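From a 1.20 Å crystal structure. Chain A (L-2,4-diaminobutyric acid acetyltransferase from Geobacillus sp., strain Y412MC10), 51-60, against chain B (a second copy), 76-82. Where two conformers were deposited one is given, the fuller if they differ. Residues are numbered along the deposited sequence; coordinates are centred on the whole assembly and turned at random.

Chain A, residues 51-60: MLLGDYFNDT
Chain B, residues 76-82: AFRSPRN

Chain A supplies a helical run from Met A51, with phi/psi near -65/-42 from Met A51 to Leu A53, then -87/-65 at Asp A55 and -86/-31 at Tyr A56, followed by a loop at Phe A57 and a 3-10 segment at Asn A58 and Asp A59. Chain B leaves a strand, Ala B76 to Arg B78, for a turn; the backbones come nearest at Tyr A56 CA and Ser B79 CA, 6.0 Å apart. End to end, the two stretches run in the same general sense, obliquely and not parallel.

Phe B77 (chi1 58°, p) points toward chain A, filling an apolar pocket. Its edge meets the face of Tyr A56 (m; centroids 5.6 Å, planes 73°), while its own face receives the edge of Phe A57 (m; 4.9 Å, 53°), Phe B77 CZ lying 3.6 Å from Phe A57 CE2. Leu A52 (m, t) lies at its edge. Arg B78 points away. Ser B79 (t) places OG 3.7 Å from Tyr A56 CD1, at the ring edge; its hydroxyl suits the place because a water joins that OG, Arg B81 N and Tyr A56 O, each at 2.8 Å. Pro B80, phi -60°, covers a face of Phe A57, its CG 3.8 Å from Phe A57 CE1.

Arg B81 (m, t, m, chi4 -80°) reaches Asp A55 O, which takes no backbone hydrogen bond from within its stretch. Arg B81 NH2 and NH1 both donate to Asp A55 O (2.9 and 3.0 Å), and NH1 also forms a salt bridge with Asp A59 OD2 (3.0 Å). Asn B82 makes no contact with the chain A stretch; its N bonds weakly back to Ser B79 O (3.2 Å).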

# COMPACT_ATOMS: atom_id res chain seq x y z
N MET A 51 1.18 -8.53 -3.86
CA MET A 51 0.57 -9.60 -3.08
C MET A 51 -0.34 -9.06 -1.99
O MET A 51 -1.46 -9.54 -1.80
CB MET A 51 1.65 -10.48 -2.46
CG MET A 51 2.50 -11.19 -3.50
SD MET A 51 3.85 -12.08 -2.66
CE MET A 51 4.84 -12.48 -4.10
N LEU A 52 0.08 -8.00 -1.30
CA LEU A 52 -0.74 -7.38 -0.26
C LEU A 52 -1.96 -6.83 -0.88
O LEU A 52 -3.06 -6.91 -0.27
CB LEU A 52 -0.07 -6.22 0.43
CG LEU A 52 1.11 -6.53 1.29
CD1 LEU A 52 1.55 -5.22 1.98
CD2 LEU A 52 0.81 -7.59 2.36
N LEU A 53 -1.90 -6.19 -2.01
CA LEU A 53 -3.10 -5.66 -2.65
C LEU A 53 -4.06 -6.75 -2.95
O LEU A 53 -5.28 -6.64 -2.72
CB LEU A 53 -2.76 -4.82 -3.87
CG LEU A 53 -2.09 -3.51 -3.56
CD1 LEU A 53 -1.39 -2.95 -4.81
CD2 LEU A 53 -3.12 -2.49 -3.01
N GLY A 54 -3.59 -7.88 -3.48
CA GLY A 54 -4.45 -9.02 -3.74
C GLY A 54 -4.98 -9.69 -2.51
O GLY A 54 -6.00 -10.37 -2.63
N ASP A 55 -4.32 -9.58 -1.39
CA ASP A 55 -4.74 -10.18 -0.15
C ASP A 55 -5.68 -9.31 0.62
O ASP A 55 -6.87 -9.55 0.73
CB ASP A 55 -3.54 -10.59 0.65
CG ASP A 55 -3.79 -11.42 1.84
OD1 ASP A 55 -4.98 -11.37 2.27
OD2 ASP A 55 -2.80 -12.02 2.33
N TYR A 56 -5.23 -8.18 1.08
CA TYR A 56 -5.95 -7.29 1.97
C TYR A 56 -6.88 -6.31 1.26
O TYR A 56 -7.87 -5.88 1.90
CB TYR A 56 -4.98 -6.57 2.89
CG TYR A 56 -4.21 -7.46 3.81
CD1 TYR A 56 -4.77 -7.85 5.01
CD2 TYR A 56 -2.97 -7.96 3.50
CE1 TYR A 56 -4.13 -8.74 5.86
CE2 TYR A 56 -2.32 -8.84 4.31
CZ TYR A 56 -2.91 -9.23 5.50
OH TYR A 56 -2.26 -10.16 6.30
N PHE A 57 -6.55 -5.90 0.05
CA PHE A 57 -7.28 -4.83 -0.67
C PHE A 57 -8.08 -5.32 -1.82
O PHE A 57 -8.54 -4.53 -2.63
CB PHE A 57 -6.33 -3.69 -1.06
CG PHE A 57 -5.73 -2.99 0.13
CD1 PHE A 57 -6.40 -1.96 0.75
CD2 PHE A 57 -4.48 -3.35 0.61
CE1 PHE A 57 -5.83 -1.32 1.86
CE2 PHE A 57 -3.90 -2.69 1.68
CZ PHE A 57 -4.61 -1.63 2.27
N ASN A 58 -8.27 -6.66 -1.97
CA ASN A 58 -8.78 -7.17 -3.25
C ASN A 58 -10.17 -6.71 -3.58
O ASN A 58 -10.55 -6.62 -4.75
CB ASN A 58 -8.59 -8.65 -3.42
CG ASN A 58 -9.33 -9.44 -2.46
OD1 ASN A 58 -10.58 -9.31 -2.31
ND2 ASN A 58 -8.63 -10.38 -1.86
N ASP A 59 -10.95 -6.37 -2.55
CA ASP A 59 -12.30 -5.95 -2.79
C ASP A 59 -12.42 -4.67 -3.53
O ASP A 59 -13.46 -4.41 -4.15
CB ASP A 59 -13.05 -5.79 -1.42
CG ASP A 59 -12.95 -7.07 -0.60
OD1 ASP A 59 -13.76 -7.94 -0.80
OD2 ASP A 59 -11.89 -7.24 0.10
N THR A 60 -11.35 -3.86 -3.56
CA THR A 60 -11.29 -2.59 -4.27
C THR A 60 -10.23 -2.58 -5.36
O THR A 60 -9.81 -1.51 -5.77
CB THR A 60 -11.14 -1.41 -3.30
OG1 THR A 60 -9.97 -1.64 -2.48
CG2 THR A 60 -12.28 -1.25 -2.40
N ALA B 76 1.84 0.40 8.66
CA ALA B 76 0.81 -0.55 9.00
C ALA B 76 -0.48 -0.01 8.52
O ALA B 76 -0.67 1.18 8.23
CB ALA B 76 0.75 -0.76 10.52
N PHE B 77 -1.52 -0.89 8.48
CA PHE B 77 -2.89 -0.51 8.11
C PHE B 77 -3.85 -1.47 8.73
O PHE B 77 -3.50 -2.66 8.96
CB PHE B 77 -3.09 -0.39 6.59
CG PHE B 77 -2.75 -1.66 5.85
CD1 PHE B 77 -3.62 -2.74 5.77
CD2 PHE B 77 -1.53 -1.81 5.24
CE1 PHE B 77 -3.26 -3.93 5.13
CE2 PHE B 77 -1.20 -2.98 4.57
CZ PHE B 77 -2.03 -4.04 4.50
N ARG B 78 -5.05 -1.02 9.06
CA ARG B 78 -6.08 -1.95 9.50
C ARG B 78 -6.64 -2.69 8.30
O ARG B 78 -6.90 -2.11 7.25
CB ARG B 78 -7.19 -1.23 10.27
CG ARG B 78 -6.64 -0.56 11.46
CD ARG B 78 -7.36 -0.18 12.49
NE ARG B 78 -8.23 -1.14 13.19
CZ ARG B 78 -8.72 -0.88 14.35
NH1 ARG B 78 -8.47 0.24 14.96
NH2 ARG B 78 -9.59 -1.75 14.89
N SER B 79 -6.81 -4.02 8.43
CA SER B 79 -7.32 -4.79 7.28
C SER B 79 -8.72 -4.34 6.92
O SER B 79 -9.59 -4.41 7.77
CB SER B 79 -7.27 -6.27 7.71
OG SER B 79 -7.92 -7.03 6.69
N PRO B 80 -8.96 -4.02 5.67
CA PRO B 80 -10.32 -3.56 5.34
C PRO B 80 -11.42 -4.55 5.62
O PRO B 80 -12.48 -4.15 6.20
CB PRO B 80 -10.19 -3.24 3.83
CG PRO B 80 -8.80 -2.76 3.68
CD PRO B 80 -8.00 -3.65 4.61
N ARG B 81 -11.25 -5.82 5.38
CA ARG B 81 -12.30 -6.80 5.65
C ARG B 81 -12.34 -7.23 7.11
O ARG B 81 -13.46 -7.64 7.54
CB ARG B 81 -12.19 -8.05 4.85
CG ARG B 81 -12.30 -7.93 3.37
CD ARG B 81 -12.23 -9.28 2.68
NE ARG B 81 -11.04 -9.98 2.91
CZ ARG B 81 -9.89 -9.78 2.31
NH1 ARG B 81 -9.80 -8.99 1.33
NH2 ARG B 81 -8.82 -10.40 2.69
N ASN B 82 -11.23 -7.17 7.83
CA ASN B 82 -11.11 -7.70 9.16
C ASN B 82 -10.47 -6.59 10.02
O ASN B 82 -9.34 -6.63 10.37
CB ASN B 82 -10.27 -8.97 9.20
CG ASN B 82 -10.84 -10.04 8.31
OD1 ASN B 82 -10.20 -10.47 7.27
ND2 ASN B 82 -11.97 -10.48 8.66
O HOH W 1 -9.03 -7.01 4.15